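Local coordinates for protein peptidoglycan glycosyltransferase (Burkholderia ambifaria, PDB 5UY7) that is a penicillin-binding protein whose modelled part carries a transpeptidase-family domain of the beta-lactamase clan, with a mixed helix and sheet fold, at residues A[264-269]-A[478-483]; A[270-275]-A[391-396]; A[297-302]-A[328-333]. All coordinates share one frame; numbering follows the deposited sequence. Where two conformers were deposited one is given.

Contact 1 (A[264-269]-A[478-483]); sequences DVFEPG and RASFVG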
# COMPACT_ATOMS: atom_id res chain seq x y z
N ASP A 264 13.99 -1.49 7.92
CA ASP A 264 13.34 -2.76 8.24
C ASP A 264 12.50 -3.24 7.07
O ASP A 264 11.68 -2.49 6.53
CB ASP A 264 12.49 -2.62 9.50
CG ASP A 264 13.34 -2.51 10.77
OD1 ASP A 264 14.58 -2.36 10.65
OD2 ASP A 264 12.78 -2.60 11.87
N VAL A 265 12.70 -4.50 6.68
CA VAL A 265 11.94 -5.06 5.57
C VAL A 265 11.06 -6.20 6.06
O VAL A 265 11.34 -6.85 7.08
CB VAL A 265 12.84 -5.54 4.40
CG1 VAL A 265 13.67 -4.38 3.89
CG2 VAL A 265 13.71 -6.69 4.83
N PHE A 266 9.99 -6.44 5.31
CA PHE A 266 8.98 -7.43 5.65
C PHE A 266 8.22 -7.79 4.38
O PHE A 266 8.28 -7.07 3.38
CB PHE A 266 8.01 -6.92 6.72
CG PHE A 266 7.41 -5.58 6.40
CD1 PHE A 266 8.07 -4.41 6.78
CD2 PHE A 266 6.20 -5.48 5.73
CE1 PHE A 266 7.52 -3.17 6.49
CE2 PHE A 266 5.64 -4.23 5.45
CZ PHE A 266 6.32 -3.08 5.83
N GLU A 267 7.51 -8.91 4.44
CA GLU A 267 6.66 -9.28 3.31
C GLU A 267 5.42 -8.40 3.30
O GLU A 267 4.72 -8.30 4.32
CB GLU A 267 6.28 -10.75 3.38
CG GLU A 267 7.48 -11.70 3.25
CD GLU A 267 7.07 -13.16 3.31
OE1 GLU A 267 6.71 -13.64 4.40
OE2 GLU A 267 7.11 -13.81 2.25
N PRO A 268 5.12 -7.74 2.18
CA PRO A 268 4.01 -6.77 2.17
C PRO A 268 2.63 -7.39 2.23
O PRO A 268 1.67 -6.69 2.58
CB PRO A 268 4.22 -6.04 0.84
CG PRO A 268 4.98 -7.04 -0.02
CD PRO A 268 5.89 -7.75 0.93
N GLY A 269 2.47 -8.66 1.86
CA GLY A 269 1.15 -9.28 1.93
C GLY A 269 0.13 -8.58 1.06
O GLY A 269 0.43 -8.10 -0.04
N ARG A 478 3.23 -8.25 12.12
CA ARG A 478 3.29 -6.82 11.85
C ARG A 478 2.06 -6.44 11.04
O ARG A 478 1.77 -7.07 10.02
CB ARG A 478 4.57 -6.46 11.11
CG ARG A 478 4.61 -5.04 10.60
CD ARG A 478 5.63 -4.91 9.48
NE ARG A 478 6.99 -4.97 9.99
CZ ARG A 478 7.69 -3.90 10.35
NH1 ARG A 478 7.15 -2.69 10.24
NH2 ARG A 478 8.92 -4.04 10.81
N ALA A 479 1.33 -5.43 11.51
CA ALA A 479 0.11 -4.97 10.86
C ALA A 479 0.40 -3.65 10.17
O ALA A 479 0.74 -2.66 10.83
CB ALA A 479 -1.02 -4.82 11.88
N SER A 480 0.28 -3.63 8.84
CA SER A 480 0.56 -2.42 8.08
C SER A 480 -0.66 -2.01 7.25
O SER A 480 -1.52 -2.82 6.94
CB SER A 480 1.77 -2.61 7.16
OG SER A 480 2.91 -3.02 7.92
N PHE A 481 -0.71 -0.72 6.92
CA PHE A 481 -1.75 -0.21 6.03
C PHE A 481 -1.18 0.93 5.20
O PHE A 481 -0.48 1.79 5.74
CB PHE A 481 -2.97 0.29 6.83
CG PHE A 481 -4.17 0.59 5.98
CD1 PHE A 481 -4.29 1.81 5.32
CD2 PHE A 481 -5.20 -0.34 5.86
CE1 PHE A 481 -5.39 2.08 4.52
CE2 PHE A 481 -6.30 -0.07 5.07
CZ PHE A 481 -6.40 1.14 4.41
N VAL A 482 -1.47 0.95 3.90
CA VAL A 482 -1.07 2.08 3.06
C VAL A 482 -2.29 2.56 2.28
O VAL A 482 -3.00 1.76 1.67
CB VAL A 482 0.07 1.72 2.10
CG1 VAL A 482 0.56 2.98 1.39
CG2 VAL A 482 1.22 1.04 2.86
N GLY A 483 -2.52 3.87 2.30
CA GLY A 483 -3.68 4.40 1.61
C GLY A 483 -3.47 5.84 1.20
O GLY A 483 -2.37 6.37 1.31
O HOH W 1 10.89 -6.12 9.82
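The ring of Phe266 and the side chain of Arg478 make a CH-pi contact between the short strand 265-266, which leads into the segment carrying the probable SxxK motif, and strand 477-485 of the five-stranded antiparallel sheet. The evidence is direct: Arg478 CD lies 3.6 Å from the centroid of the Phe266 ring, 12° off the normal and so over the face. The guanidinium plane is nearly parallel to the ring, 9° apart, but displaced toward its rim, with Arg478 NE 3.4 Å from Phe266 CD1. A bend at chi3 (-73°) turns the end of the arginine so that CD sits over the ring centre and the guanidinium lies nearly flat beyond it, above the CD1 rim. Arg478 is also gripped at both terminal nitrogens: NH1 is hydrogen-bonded to the hydroxyl of Ser497, and NH2 donates to a water at 3.0 Å that in turn donates to Val265 O. Asp264 adds opposite charge nearby, but its OD2 stays 4.3 Å from Arg478 NH2, too far for a salt bridge. Ser480, two residues further along the strand, approaches the ring obliquely, with OG 3.9 Å from Phe266 CE2; that hydroxyl is satisfied by Ser497. Phe266 also packs on Leu393 of helix 390-401, while its backbone pairs with Val388. The short two-stranded sheet is thereby joined to the main one by an arginine-aromatic CH-pi contact and a water bridge, at the junction of sheet and helices in a transpeptidase domain of the penicillin-binding, beta-lactamase-like fold.

Contact 2 (A[270-275]-A[391-396]); sequences SIMKPF and FQLARA. With SO4 (sulfate ion), chain B.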
# COMPACT_ATOMS: atom_id res chain seq x y z
N SER A 270 -1.10 -8.46 1.58
CA SER A 270 -2.23 -7.99 0.77
C SER A 270 -2.03 -6.58 0.23
O SER A 270 -2.74 -6.19 -0.70
CB SER A 270 -3.52 -8.04 1.59
OG SER A 270 -3.83 -9.37 1.95
N ILE A 271 -1.08 -5.82 0.77
CA ILE A 271 -0.79 -4.48 0.24
C ILE A 271 -0.35 -4.53 -1.21
O ILE A 271 -0.48 -3.54 -1.94
CB ILE A 271 0.26 -3.81 1.16
CG1 ILE A 271 -0.39 -3.53 2.52
CG2 ILE A 271 0.83 -2.55 0.54
CD1 ILE A 271 0.63 -3.24 3.63
N MET A 272 0.12 -5.69 -1.68
CA MET A 272 0.53 -5.79 -3.08
C MET A 272 -0.62 -6.08 -4.03
O MET A 272 -0.43 -5.96 -5.24
CB MET A 272 1.58 -6.87 -3.27
CG MET A 272 2.90 -6.58 -2.58
SD MET A 272 3.61 -4.97 -2.99
CE MET A 272 3.90 -5.20 -4.75
N LYS A 273 -1.78 -6.50 -3.52
CA LYS A 273 -2.86 -6.92 -4.43
C LYS A 273 -3.25 -5.81 -5.40
O LYS A 273 -3.51 -6.12 -6.58
CB LYS A 273 -4.05 -7.42 -3.61
CG LYS A 273 -3.75 -8.75 -2.93
CD LYS A 273 -4.77 -9.14 -1.84
CE LYS A 273 -4.42 -10.52 -1.31
NZ LYS A 273 -5.12 -10.89 -0.02
N PRO A 274 -3.30 -4.53 -5.01
CA PRO A 274 -3.62 -3.49 -6.00
C PRO A 274 -2.62 -3.39 -7.13
O PRO A 274 -3.00 -2.95 -8.22
CB PRO A 274 -3.65 -2.21 -5.16
CG PRO A 274 -4.06 -2.69 -3.82
CD PRO A 274 -3.33 -3.97 -3.64
N PHE A 275 -1.35 -3.76 -6.91
CA PHE A 275 -0.38 -3.68 -8.00
C PHE A 275 -0.53 -4.84 -8.96
O PHE A 275 -0.34 -4.67 -10.17
CB PHE A 275 1.05 -3.61 -7.44
CG PHE A 275 1.32 -2.34 -6.70
CD1 PHE A 275 1.43 -1.14 -7.39
CD2 PHE A 275 1.44 -2.33 -5.32
CE1 PHE A 275 1.64 0.06 -6.71
CE2 PHE A 275 1.66 -1.14 -4.63
CZ PHE A 275 1.76 0.06 -5.34
N PHE A 391 8.85 2.53 3.70
CA PHE A 391 9.17 3.64 2.80
C PHE A 391 8.90 3.25 1.35
O PHE A 391 8.28 4.00 0.60
CB PHE A 391 10.63 4.07 2.98
CG PHE A 391 11.00 5.30 2.20
CD1 PHE A 391 11.32 5.23 0.85
CD2 PHE A 391 11.02 6.54 2.83
CE1 PHE A 391 11.65 6.38 0.15
CE2 PHE A 391 11.36 7.69 2.12
CZ PHE A 391 11.67 7.60 0.78
N GLN A 392 9.38 2.06 0.95
CA GLN A 392 9.17 1.62 -0.43
C GLN A 392 7.68 1.51 -0.76
O GLN A 392 7.27 1.84 -1.87
CB GLN A 392 9.86 0.28 -0.66
CG GLN A 392 11.36 0.40 -0.87
CD GLN A 392 12.01 -0.96 -0.96
OE1 GLN A 392 11.54 -1.92 -0.35
NE2 GLN A 392 13.10 -1.06 -1.72
N LEU A 393 6.88 1.02 0.19
CA LEU A 393 5.44 0.89 -0.07
C LEU A 393 4.78 2.26 -0.19
O LEU A 393 3.92 2.46 -1.06
CB LEU A 393 4.78 0.08 1.04
CG LEU A 393 5.12 -1.42 1.06
CD1 LEU A 393 4.48 -2.06 2.30
CD2 LEU A 393 4.64 -2.10 -0.22
N ALA A 394 5.14 3.19 0.69
CA ALA A 394 4.57 4.53 0.59
C ALA A 394 4.87 5.15 -0.77
O ALA A 394 3.98 5.68 -1.43
CB ALA A 394 5.10 5.42 1.72
N ARG A 395 6.13 5.03 -1.22
CA ARG A 395 6.50 5.56 -2.53
C ARG A 395 5.74 4.86 -3.64
O ARG A 395 5.22 5.51 -4.56
CB ARG A 395 8.01 5.43 -2.73
CG ARG A 395 8.48 5.85 -4.11
CD ARG A 395 10.00 5.74 -4.24
NE ARG A 395 10.48 4.40 -3.92
CZ ARG A 395 11.77 4.06 -3.83
NH1 ARG A 395 12.71 4.97 -4.03
NH2 ARG A 395 12.10 2.82 -3.53
N ALA A 396 5.66 3.53 -3.57
CA ALA A 396 4.94 2.78 -4.60
C ALA A 396 3.48 3.24 -4.72
O ALA A 396 2.95 3.36 -5.83
CB ALA A 396 5.01 1.28 -4.32
S SO4 B . -4.72 -8.93 5.62
O1 SO4 B . -4.28 -7.62 6.10
O2 SO4 B . -6.13 -8.87 5.26
O3 SO4 B . -4.53 -9.90 6.69
O4 SO4 B . -3.96 -9.37 4.46
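Leu393 projects from helix 390-401 against Ile271 and Met272 at the start of the segment that carries the probable SxxK motif of penicillin-binding proteins, Ser270 to Lys273. Leu393 CD2 lies 3.9 Å from Ile271 CG2 and 4.1 Å from Met272 SD, and the leucine crosses both side chains at about a right angle. Met272 reaches it through a chain folded at chi2 (-53°) and chi3 (-63°), which carries the sulfur back toward the helix. One turn on, Phe275 presents its CZ to Ala396, 3.6 Å from Ala396 CB, while Ala396 O sits at the ring edge, near the ring plane. Tyr397 packs edge-to-face with Phe275, and its hydroxyl is hydrogen-bonded to Ile271 O, so the neighbouring helix also holds the backbone of the motif segment. This buried apolar layer backs the polar side, where Lys273 NZ is hydrogen-bonded to Asn326 OD1 and Ser324 O. A sulfate ion, probably from the crystallisation liquor, is held there by Ser270 and by Ser462. Ser270 OG donates to sulfate O4 at 2.5 Å and accepts from Lys273 NZ at 2.8 Å.

Contact 3 (A[297-302]-A[328-333]); sequences GHFVLD and GATKIA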
# COMPACT_ATOMS: atom_id res chain seq x y z
N GLY A 297 -13.29 -20.50 -2.01
CA GLY A 297 -12.14 -20.00 -1.29
C GLY A 297 -11.02 -20.99 -1.09
O GLY A 297 -10.16 -20.77 -0.22
N HIS A 298 -10.99 -22.07 -1.86
CA HIS A 298 -9.89 -23.02 -1.86
C HIS A 298 -9.44 -23.20 -3.29
O HIS A 298 -10.27 -23.41 -4.18
CB HIS A 298 -10.29 -24.37 -1.26
CG HIS A 298 -10.89 -24.27 0.11
ND1 HIS A 298 -10.13 -24.12 1.25
CD2 HIS A 298 -12.18 -24.30 0.52
CE1 HIS A 298 -10.92 -24.06 2.30
NE2 HIS A 298 -12.17 -24.16 1.89
N PHE A 299 -8.13 -23.12 -3.52
CA PHE A 299 -7.55 -23.29 -4.84
C PHE A 299 -6.25 -24.08 -4.71
O PHE A 299 -5.61 -24.06 -3.66
CB PHE A 299 -7.31 -21.92 -5.50
CG PHE A 299 -6.89 -21.99 -6.94
CD1 PHE A 299 -7.69 -22.61 -7.89
CD2 PHE A 299 -5.73 -21.36 -7.36
CE1 PHE A 299 -7.31 -22.65 -9.23
CE2 PHE A 299 -5.34 -21.39 -8.69
CZ PHE A 299 -6.14 -22.03 -9.62
N VAL A 300 -5.89 -24.80 -5.77
CA VAL A 300 -4.64 -25.55 -5.81
C VAL A 300 -3.89 -25.15 -7.07
O VAL A 300 -4.45 -25.18 -8.17
CB VAL A 300 -4.87 -27.07 -5.77
CG1 VAL A 300 -3.54 -27.79 -5.85
CG2 VAL A 300 -5.60 -27.46 -4.49
N LEU A 301 -2.62 -24.78 -6.91
CA LEU A 301 -1.77 -24.38 -8.02
C LEU A 301 -0.47 -25.17 -7.91
O LEU A 301 0.27 -25.00 -6.94
CB LEU A 301 -1.50 -22.88 -8.00
CG LEU A 301 -0.59 -22.39 -9.13
CD1 LEU A 301 -1.22 -22.72 -10.47
CD2 LEU A 301 -0.35 -20.91 -9.01
N ASP A 302 -0.22 -26.03 -8.89
CA ASP A 302 0.97 -26.88 -8.90
C ASP A 302 1.12 -27.62 -7.57
O ASP A 302 2.20 -27.69 -6.99
CB ASP A 302 2.22 -26.07 -9.23
CG ASP A 302 2.19 -25.51 -10.63
OD1 ASP A 302 1.47 -26.08 -11.48
OD2 ASP A 302 2.87 -24.49 -10.89
N GLY A 328 -8.19 -14.75 -6.22
CA GLY A 328 -8.41 -13.81 -7.31
C GLY A 328 -7.13 -13.14 -7.77
O GLY A 328 -6.90 -12.97 -8.97
N ALA A 329 -6.29 -12.74 -6.81
CA ALA A 329 -5.00 -12.16 -7.18
C ALA A 329 -4.16 -13.15 -7.97
O ALA A 329 -3.52 -12.79 -8.97
CB ALA A 329 -4.26 -11.71 -5.92
N THR A 330 -4.16 -14.42 -7.54
CA THR A 330 -3.39 -15.45 -8.22
C THR A 330 -3.88 -15.64 -9.65
O THR A 330 -3.07 -15.70 -10.59
CB THR A 330 -3.49 -16.77 -7.46
OG1 THR A 330 -2.86 -16.62 -6.18
CG2 THR A 330 -2.82 -17.91 -8.24
N LYS A 331 -5.19 -15.75 -9.84
CA LYS A 331 -5.69 -16.03 -11.19
C LYS A 331 -5.43 -14.86 -12.12
O LYS A 331 -5.12 -15.06 -13.30
CB LYS A 331 -7.18 -16.38 -11.14
CG LYS A 331 -7.43 -17.74 -10.46
CD LYS A 331 -8.85 -18.21 -10.66
CE LYS A 331 -9.07 -19.56 -10.03
NZ LYS A 331 -10.35 -20.14 -10.48
N ILE A 332 -5.52 -13.63 -11.60
CA ILE A 332 -5.16 -12.46 -12.39
C ILE A 332 -3.67 -12.47 -12.70
O ILE A 332 -3.25 -12.21 -13.83
CB ILE A 332 -5.60 -11.19 -11.64
CG1 ILE A 332 -7.13 -11.11 -11.62
CG2 ILE A 332 -5.00 -9.96 -12.28
CD1 ILE A 332 -7.66 -9.98 -10.69
N ALA A 333 -2.84 -12.82 -11.71
CA ALA A 333 -1.40 -12.89 -11.95
C ALA A 333 -1.06 -13.90 -13.03
O ALA A 333 -0.09 -13.71 -13.77
CB ALA A 333 -0.67 -13.25 -10.65
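The Phe299 ring has the aliphatic end of Lys331 over one face, with Thr330 CG2 coming at it obliquely. Lys331 CE stands 3.6 Å above the ring plane, displaced toward the rim, and is 3.9 Å from the centroid of Phe299 at 23° off the normal. These values fit a CH-pi contact. The ring atom nearest Lys331 CE is Phe299 CE1, at 3.6 Å, whereas Lys331 NZ is 4.1 Å from that same CE1; the methylene therefore carries the contact more than the ammonium group does. The polar end is anchored elsewhere, since Lys331 NZ is hydrogen-bonded to Glu293 O. A chain extended beyond CG lets the lysine place CE over the ring near its CE1 rim and still reach that carbonyl, which probably helps fix where CE lies. On the strand side, the CG of Phe299 is anti to the backbone N (chi1 -172°), and the ring is carried out toward the helix.

Thr330 and Leu301 form the second part of the interface. Leu301 CD2 meets Thr330 CG2 at 4.0 Å, and Phe299 CE2 is 4.3 Å from that same methyl, so the threonine presents its carbon branch to both strand residues. Its hydroxyl is instead hydrogen-bonded within the helix to Asn326 O. Ile306 of the partner strand and Ala378 of helix 374-381 each touch both Leu301 and Thr330, continuing this apolar packing.

Strand 298-301 and helix 328-333 run at 36° to each other, their axes 10.5 Å apart at closest approach. The contact is side-chain packing of one face of a two-stranded antiparallel hairpin, 298-301 with 304-307, on the helix 326-333 in the helical part of the transpeptidase domain.

In the fold
From the N terminus, the chain first passes 264-269 and runs directly into 270-275, so contacts 1 and 2 begin side by side. Segments 297-302 and 328-333 follow, and contact 3 closes the shortest loop. Contact 2 closes next, when helix 390-401 returns to 270-275, and contact 1 closes last at strand 477-485; the loops are nested, 3 within 2 within 1. Contacts 1 and 2 touch, for example through Ser480 and Ile271, with centres about 8 Å apart. Contact 3 lies about 20 Å from contact 2 between centres, meeting it where Lys273 packs on Ala329. Together they tie the main sheet, the central helices and the peripheral hairpin.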